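Local coordinates for genome packaging NTPase B204 (Sulfolobus turreted icosahedral virus 2, PDB 4KFU), which probably hydrolyses ATP to drive the packaging of viral DNA into the capsid, as a P-loop ATPase of the FtsK-HerA superfamily, at residues Asp79-Leu84 and Leu100-Ala105; Glu121-Asn126 and Asp142-Val147; Trp167-Lys170 and Ala176-Lys179. All blocks are in the same frame, centred on the assembly; numbering follows the deposited sequence.

In the fold
Following the chain from the N terminus, the P-loop region comes first and the three contacts then close in series, none nested in or crossing another. Contact 1 closes the loop between helix 78-95 and strand 98-102. Contact 2 joins the end of helix 117-124 to the start of helix 145-150, enclosing strand 131-137. Contact 3 folds helix 174-179 back on helix 162-171 and lies on the opposite side of the chain's centre from contact 1, their centres about 27 Å apart. Contact 2 bridges them: Phe81 packs on Ala122 and Ala105 on Leu143 at one end, while Leu143 and Pro145 meet Trp167 at the other.

Contact 1 of 3, residues Asp79-Leu84 and Leu100-Ala105; sequences DFFEKL and LIIDEA
Phe81 and Ile102 make the tightest part of this contact, where CE1 of the Phe81 ring comes to 3.6 Å from the Ile102 CD1 methyl. The same CE1 has Leu100 CD2 at 4.0 Å, and both methyls approach the ring obliquely. Phe81 gets there because CG lies anti to the backbone N (chi1 -180°), which swings the ring out from the helix to the strand; there it also meets His108 and packs edge-to-face with Phe109. One helical turn on, the fit slackens, with Leu84 CD2 and Leu100 CD1 4.2 Å apart. The helix here belongs to a beta-alpha-beta crossover of the P-loop ATPase core: strand 68-72 leads through helix 78-95 to strand 98-102, passing over strand 35-40. The Leu-Ile-Ile-Asp-Glu sequence that ends strand 98-102 and runs just past it fits a Walker B motif, consistent with the hydrogen bond between Asp103 OD2 and Ser18 OG. Ile102 lies close to the metal site: its side chain is about 5 Å from the zinc ion held by Asp39, His41, Asp73 and His108. The helix has an open side too, where Lys83 is exposed to solvent, far from the strand.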
loop_
_atom_site.group_PDB
_atom_site.type_symbol
_atom_site.label_atom_id
_atom_site.label_comp_id
_atom_site.label_asym_id
_atom_site.label_seq_id
_atom_site.Cartn_x
_atom_site.Cartn_y
_atom_site.Cartn_z
ATOM N N ASP A 79 13.757 2.593 11.722
ATOM C CA ASP A 79 14.704 3.648 11.356
ATOM C C ASP A 79 14.673 3.907 9.861
ATOM O O ASP A 79 14.754 5.057 9.414
ATOM C CB ASP A 79 16.115 3.286 11.794
ATOM N N PHE A 80 14.551 2.831 9.088
ATOM C CA PHE A 80 14.537 2.958 7.642
ATOM C C PHE A 80 13.284 3.680 7.181
ATOM O O PHE A 80 13.374 4.584 6.358
ATOM C CB PHE A 80 14.637 1.604 6.941
ATOM C CG PHE A 80 14.712 1.715 5.442
ATOM C CD1 PHE A 80 15.939 1.877 4.812
ATOM C CD2 PHE A 80 13.559 1.688 4.663
ATOM C CE1 PHE A 80 16.021 1.994 3.435
ATOM C CE2 PHE A 80 13.632 1.808 3.285
ATOM C CZ PHE A 80 14.865 1.959 2.670
ATOM N N PHE A 81 12.115 3.275 7.686
ATOM C CA PHE A 81 10.884 3.936 7.243
ATOM C C PHE A 81 10.923 5.434 7.560
ATOM O O PHE A 81 10.478 6.265 6.759
ATOM C CB PHE A 81 9.609 3.308 7.814
ATOM C CG PHE A 81 8.368 4.001 7.336
ATOM C CD1 PHE A 81 7.896 3.788 6.046
ATOM C CD2 PHE A 81 7.719 4.928 8.134
ATOM C CE1 PHE A 81 6.768 4.466 5.574
ATOM C CE2 PHE A 81 6.605 5.609 7.668
ATOM C CZ PHE A 81 6.128 5.377 6.393
ATOM N N GLU A 82 11.471 5.784 8.722
ATOM C CA GLU A 82 11.522 7.194 9.099
ATOM C C GLU A 82 12.348 7.990 8.087
ATOM O O GLU A 82 11.931 9.067 7.646
ATOM C CB GLU A 82 12.034 7.371 10.533
ATOM C CG GLU A 82 11.032 6.893 11.579
ATOM C CD GLU A 82 10.889 7.857 12.747
ATOM O OE1 GLU A 82 11.548 7.624 13.787
ATOM O OE2 GLU A 82 10.114 8.843 12.632
ATOM N N LYS A 83 13.491 7.433 7.695
ATOM C CA LYS A 83 14.375 8.069 6.719
ATOM C C LYS A 83 13.683 8.162 5.367
ATOM O O LYS A 83 13.728 9.189 4.697
ATOM C CB LYS A 83 15.658 7.235 6.577
ATOM C CG LYS A 83 16.828 7.961 5.960
ATOM C CD LYS A 83 17.829 6.973 5.345
ATOM C CE LYS A 83 18.054 5.752 6.228
ATOM N NZ LYS A 83 19.046 4.813 5.609
ATOM N N LEU A 84 13.026 7.077 4.968
ATOM C CA LEU A 84 12.307 7.039 3.690
ATOM C C LEU A 84 11.181 8.059 3.631
ATOM O O LEU A 84 10.910 8.638 2.576
ATOM C CB LEU A 84 11.737 5.631 3.452
ATOM C CG LEU A 84 10.782 5.453 2.270
ATOM C CD1 LEU A 84 11.474 5.774 0.958
ATOM C CD2 LEU A 84 10.216 4.039 2.219
ATOM N N LEU A 100 3.511 6.899 -2.247
ATOM C CA LEU A 100 4.472 5.984 -1.641
ATOM C C LEU A 100 3.857 4.577 -1.595
ATOM O O LEU A 100 2.878 4.347 -0.879
ATOM C CB LEU A 100 4.836 6.449 -0.228
ATOM C CG LEU A 100 5.824 5.568 0.540
ATOM C CD1 LEU A 100 7.130 5.351 -0.271
ATOM C CD2 LEU A 100 6.131 6.130 1.949
ATOM N N ILE A 101 4.433 3.652 -2.361
ATOM C CA ILE A 101 3.953 2.278 -2.446
ATOM C C ILE A 101 4.787 1.332 -1.597
ATOM O O ILE A 101 6.005 1.215 -1.773
ATOM C CB ILE A 101 3.983 1.769 -3.900
ATOM C CG1 ILE A 101 3.281 2.766 -4.827
ATOM C CG2 ILE A 101 3.351 0.374 -3.997
ATOM C CD1 ILE A 101 3.131 2.277 -6.276
ATOM N N ILE A 102 4.120 0.651 -0.672
ATOM C CA ILE A 102 4.800 -0.212 0.281
ATOM C C ILE A 102 4.255 -1.620 0.195
ATOM O O ILE A 102 3.211 -1.930 0.778
ATOM C CB ILE A 102 4.647 0.301 1.720
ATOM C CG1 ILE A 102 4.951 1.800 1.772
ATOM C CG2 ILE A 102 5.590 -0.459 2.684
ATOM C CD1 ILE A 102 5.158 2.312 3.160
ATOM N N ASP A 103 4.947 -2.475 -0.552
ATOM C CA ASP A 103 4.556 -3.885 -0.589
ATOM C C ASP A 103 5.109 -4.553 0.661
ATOM O O ASP A 103 6.087 -4.060 1.251
ATOM C CB ASP A 103 5.031 -4.573 -1.868
ATOM C CG ASP A 103 3.955 -5.491 -2.469
ATOM O OD1 ASP A 103 3.132 -6.038 -1.689
ATOM O OD2 ASP A 103 3.924 -5.662 -3.716
ATOM N N GLU A 104 4.461 -5.630 1.103
ATOM C CA GLU A 104 4.808 -6.264 2.379
ATOM C C GLU A 104 4.822 -5.236 3.519
ATOM O O GLU A 104 5.794 -5.147 4.283
ATOM C CB GLU A 104 6.167 -6.978 2.274
ATOM C CG GLU A 104 6.300 -7.945 1.072
ATOM C CD GLU A 104 6.873 -7.291 -0.202
ATOM O OE1 GLU A 104 7.573 -6.247 -0.110
ATOM O OE2 GLU A 104 6.628 -7.828 -1.313
ATOM N N ALA A 105 3.747 -4.457 3.634
ATOM C CA ALA A 105 3.711 -3.341 4.578
ATOM C C ALA A 105 3.763 -3.728 6.053
ATOM O O ALA A 105 3.875 -2.851 6.903
ATOM C CB ALA A 105 2.513 -2.424 4.309
#

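Contact 2 of 3, residues Glu121-Asn126 and Asp142-Val147; sequences EALHAN and DLMPIV
Leu123 and Val147 meet through methyl groups, with no flat group between them; both side chains also touch Phe109, in a loop. The imidazole of His124 is exposed: its ND1 is tied to Asp120 O, and it rests on Gln150 of the neighbouring helix. Across the contact everything converges on one methyl, Leu123 CD1. Met144 CE and Ile146 CD1 each lie 3.9 Å from that Leu123 CD1, and Val147 CG2 is 4.0 Å from it. Leu123 reaches so far because CD1 stands anti to CA (chi2 -176°), the extended form. Met144 comes the other way, its chain bent at the sulfur (chi3 18°) to turn CE in to the leucine. Ile146 runs at about a right angle to Leu123, and Val147 contributes CG2 although its CB points away. Ile146 is the more open flank, while Leu123, Met144 and Val147 are buried. A polar tie, Leu123 O to Gln150 NE2, fastens the two helices as well. Such packing, between the helices that precede and follow a parallel strand, here 131-137, is typical of the layered alpha/beta core of P-loop ATPases.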
loop_
_atom_site.group_PDB
_atom_site.type_symbol
_atom_site.label_atom_id
_atom_site.label_comp_id
_atom_site.label_asym_id
_atom_site.label_seq_id
_atom_site.Cartn_x
_atom_site.Cartn_y
_atom_site.Cartn_z
ATOM N N GLU A 121 2.455 10.393 11.133
ATOM C CA GLU A 121 2.276 11.375 10.070
ATOM C C GLU A 121 1.700 10.755 8.795
ATOM O O GLU A 121 0.840 11.346 8.134
ATOM C CB GLU A 121 3.616 12.061 9.754
ATOM C CG GLU A 121 3.448 13.463 9.219
ATOM C CD GLU A 121 4.737 14.060 8.672
ATOM O OE1 GLU A 121 5.827 13.705 9.167
ATOM O OE2 GLU A 121 4.648 14.891 7.742
ATOM N N ALA A 122 2.194 9.567 8.448
ATOM C CA ALA A 122 1.765 8.892 7.238
ATOM C C ALA A 122 0.258 8.642 7.273
ATOM O O ALA A 122 -0.430 8.774 6.256
ATOM C CB ALA A 122 2.508 7.585 7.089
ATOM N N LEU A 123 -0.251 8.272 8.446
ATOM C CA LEU A 123 -1.661 7.861 8.564
ATOM C C LEU A 123 -2.602 9.021 8.889
ATOM O O LEU A 123 -3.813 8.889 8.738
ATOM C CB LEU A 123 -1.811 6.759 9.625
ATOM C CG LEU A 123 -1.191 5.388 9.358
ATOM C CD1 LEU A 123 -1.554 4.432 10.493
ATOM C CD2 LEU A 123 -1.639 4.792 8.009
ATOM N N HIS A 124 -2.066 10.151 9.347
ATOM C CA HIS A 124 -2.931 11.275 9.717
ATOM C C HIS A 124 -2.669 12.583 8.964
ATOM O O HIS A 124 -3.531 13.459 8.914
ATOM C CB HIS A 124 -2.864 11.544 11.231
ATOM C CG HIS A 124 -3.287 10.385 12.074
ATOM N ND1 HIS A 124 -2.391 9.520 12.650
ATOM C CD2 HIS A 124 -4.523 9.955 12.439
ATOM C CE1 HIS A 124 -3.049 8.598 13.336
ATOM N NE2 HIS A 124 -4.342 8.841 13.221
ATOM N N ALA A 125 -1.486 12.734 8.387
ATOM C CA ALA A 125 -1.141 14.013 7.779
ATOM C C ALA A 125 -0.590 13.828 6.376
ATOM O O ALA A 125 0.198 14.648 5.894
ATOM C CB ALA A 125 -0.145 14.744 8.649
ATOM N N ASN A 126 -1.002 12.751 5.722
ATOM C CA ASN A 126 -0.402 12.408 4.440
ATOM C C ASN A 126 -0.726 13.423 3.355
ATOM O O ASN A 126 0.120 13.724 2.503
ATOM C CB ASN A 126 -0.782 10.987 4.014
ATOM C CG ASN A 126 -2.247 10.850 3.652
ATOM O OD1 ASN A 126 -3.121 10.875 4.520
ATOM N ND2 ASN A 126 -2.520 10.682 2.367
ATOM N N ASP A 142 -2.379 -8.630 10.017
ATOM C CA ASP A 142 -0.939 -8.352 9.985
ATOM C C ASP A 142 -0.663 -6.907 10.369
ATOM O O ASP A 142 0.426 -6.594 10.827
ATOM C CB ASP A 142 -0.348 -8.552 8.581
ATOM C CG ASP A 142 -0.313 -10.008 8.137
ATOM O OD1 ASP A 142 -0.456 -10.918 8.977
ATOM O OD2 ASP A 142 -0.140 -10.215 6.920
ATOM N N LEU A 143 -1.636 -6.020 10.162
ATOM C CA LEU A 143 -1.379 -4.583 10.348
ATOM C C LEU A 143 -2.101 -3.960 11.541
ATOM O O LEU A 143 -3.130 -4.473 11.985
ATOM C CB LEU A 143 -1.790 -3.819 9.085
ATOM C CG LEU A 143 -1.264 -4.338 7.748
ATOM C CD1 LEU A 143 -1.778 -3.471 6.607
ATOM C CD2 LEU A 143 0.269 -4.402 7.747
ATOM N N MET A 144 -1.581 -2.825 12.013
ATOM C CA MET A 144 -2.256 -2.015 13.012
ATOM C C MET A 144 -3.661 -1.674 12.553
ATOM O O MET A 144 -3.844 -1.206 11.435
ATOM C CB MET A 144 -1.496 -0.691 13.212
ATOM C CG MET A 144 -0.254 -0.798 14.061
ATOM S SD MET A 144 0.964 0.490 13.667
ATOM C CE MET A 144 -0.048 1.660 12.820
ATOM N N PRO A 145 -4.669 -1.923 13.408
ATOM C CA PRO A 145 -6.055 -1.603 13.042
ATOM C C PRO A 145 -6.240 -0.145 12.630
ATOM O O PRO A 145 -7.106 0.122 11.799
ATOM C CB PRO A 145 -6.828 -1.894 14.331
ATOM C CG PRO A 145 -6.023 -2.943 15.012
ATOM C CD PRO A 145 -4.585 -2.619 14.704
ATOM N N ILE A 146 -5.432 0.778 13.156
ATOM C CA ILE A 146 -5.576 2.181 12.744
ATOM C C ILE A 146 -5.307 2.421 11.262
ATOM O O ILE A 146 -5.845 3.369 10.679
ATOM C CB ILE A 146 -4.772 3.171 13.617
ATOM C CG1 ILE A 146 -3.277 2.804 13.644
ATOM C CG2 ILE A 146 -5.358 3.215 15.017
ATOM C CD1 ILE A 146 -2.411 3.909 14.216
ATOM N N VAL A 147 -4.492 1.571 10.644
ATOM C CA VAL A 147 -4.353 1.614 9.183
ATOM C C VAL A 147 -5.703 1.515 8.472
ATOM O O VAL A 147 -5.973 2.255 7.515
ATOM C CB VAL A 147 -3.414 0.498 8.646
ATOM C CG1 VAL A 147 -3.466 0.433 7.119
ATOM C CG2 VAL A 147 -1.985 0.726 9.115
#

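Contact 3 of 3, residues Trp167-Lys170 and Ala176-Lys179; sequences WISK and AAEK
Ser169 OG lies 3.2 Å from the Ala177 CB methyl, a close approach that is no hydrogen bond; the polar partner of this hydroxyl is Leu165 O, one turn back in its own helix. The torsion accounts for both: with OG beside the backbone N (chi1 -61°), the hydroxyl can bend back to that carbonyl and still lie against the alanine. Ser169 sits at the edge of the contact and is partly exposed. Further in, Ile168 does the work with its CG2 branch, which lies anti to the backbone N. That Ile168 CG2 presses on the backbone of the other helix, 3.5 Å from Ala177 N, and has Ala177 CB at 3.8 Å. The same Ile168 CG2 also meets the Ala176 CB methyl at 3.9 Å. Because both partners are alanines, with nothing beyond CB, the helices can come close, and the CA atoms of Ile168 and Ala177 are 5.4 Å apart. The pair forms a short helical hairpin, helices 162-171 and 174-179 joined by a tight turn, inserted between strand 153-156 and its antiparallel neighbour 188-192. Its inner side rests on the sheet: Ile168 and Ala176 both touch Met156, and Ala176 also touches Leu189. Shortly after the hairpin, Leu183, Lys184 and Gln185 line a pocket for an AMPPCP molecule together with Tyr158.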
loop_
_atom_site.group_PDB
_atom_site.type_symbol
_atom_site.label_atom_id
_atom_site.label_comp_id
_atom_site.label_asym_id
_atom_site.label_seq_id
_atom_site.Cartn_x
_atom_site.Cartn_y
_atom_site.Cartn_z
ATOM N N TRP A 167 -11.852 -9.399 12.144
ATOM C CA TRP A 167 -11.133 -8.132 12.013
ATOM C C TRP A 167 -11.828 -7.247 10.997
ATOM O O TRP A 167 -11.988 -6.041 11.201
ATOM C CB TRP A 167 -9.702 -8.393 11.530
ATOM C CG TRP A 167 -8.715 -8.507 12.607
ATOM C CD1 TRP A 167 -8.669 -9.454 13.587
ATOM C CD2 TRP A 167 -7.597 -7.639 12.834
ATOM N NE1 TRP A 167 -7.587 -9.231 14.405
ATOM C CE2 TRP A 167 -6.913 -8.119 13.960
ATOM C CE3 TRP A 167 -7.103 -6.508 12.170
ATOM C CZ2 TRP A 167 -5.759 -7.508 14.458
ATOM C CZ3 TRP A 167 -5.967 -5.898 12.664
ATOM C CH2 TRP A 167 -5.305 -6.400 13.797
ATOM N N ILE A 168 -12.195 -7.844 9.873
ATOM C CA ILE A 168 -12.877 -7.102 8.831
ATOM C C ILE A 168 -14.182 -6.510 9.385
ATOM O O ILE A 168 -14.468 -5.326 9.182
ATOM C CB ILE A 168 -13.143 -8.002 7.590
ATOM C CG1 ILE A 168 -11.809 -8.412 6.936
ATOM C CG2 ILE A 168 -14.005 -7.281 6.567
ATOM C CD1 ILE A 168 -11.984 -9.454 5.807
ATOM N N SER A 169 -14.955 -7.325 10.100
ATOM C CA SER A 169 -16.222 -6.865 10.670
ATOM C C SER A 169 -15.999 -5.707 11.631
ATOM O O SER A 169 -16.746 -4.728 11.635
ATOM C CB SER A 169 -16.905 -8.000 11.438
ATOM O OG SER A 169 -17.197 -9.083 10.586
ATOM N N LYS A 170 -14.964 -5.827 12.447
ATOM C CA LYS A 170 -14.731 -4.882 13.540
ATOM C C LYS A 170 -14.101 -3.557 13.097
ATOM O O LYS A 170 -14.403 -2.497 13.675
ATOM C CB LYS A 170 -13.880 -5.570 14.628
ATOM C CG LYS A 170 -13.554 -4.721 15.872
ATOM C CD LYS A 170 -12.911 -5.604 16.947
ATOM C CE LYS A 170 -12.359 -4.796 18.135
ATOM N NZ LYS A 170 -13.439 -4.145 18.935
ATOM N N ALA A 176 -18.605 -6.096 4.246
ATOM C CA ALA A 176 -17.386 -6.567 3.580
ATOM C C ALA A 176 -17.023 -7.969 4.055
ATOM O O ALA A 176 -16.606 -8.821 3.262
ATOM C CB ALA A 176 -16.226 -5.596 3.865
ATOM N N ALA A 177 -17.163 -8.203 5.358
ATOM C CA ALA A 177 -16.819 -9.492 5.938
ATOM C C ALA A 177 -17.675 -10.590 5.337
ATOM O O ALA A 177 -17.209 -11.722 5.151
ATOM C CB ALA A 177 -16.989 -9.474 7.427
ATOM N N GLU A 178 -18.930 -10.275 5.034
ATOM C CA GLU A 178 -19.779 -11.288 4.404
ATOM C C GLU A 178 -19.413 -11.492 2.935
ATOM O O GLU A 178 -19.384 -12.625 2.458
ATOM C CB GLU A 178 -21.261 -10.925 4.527
ATOM C CG GLU A 178 -22.169 -12.145 4.491
ATOM C CD GLU A 178 -21.789 -13.168 5.555
ATOM O OE1 GLU A 178 -21.608 -12.772 6.733
ATOM O OE2 GLU A 178 -21.650 -14.368 5.216
ATOM N N LYS A 179 -19.127 -10.402 2.227
ATOM C CA LYS A 179 -18.932 -10.473 0.783
ATOM C C LYS A 179 -17.558 -11.018 0.362
ATOM O O LYS A 179 -17.395 -11.538 -0.743
ATOM C CB LYS A 179 -19.199 -9.109 0.139
ATOM C CG LYS A 179 -20.654 -8.590 0.290
ATOM C CD LYS A 179 -21.669 -9.540 -0.323
ATOM C CE LYS A 179 -23.109 -8.976 -0.290
ATOM N NZ LYS A 179 -23.934 -9.494 0.853
#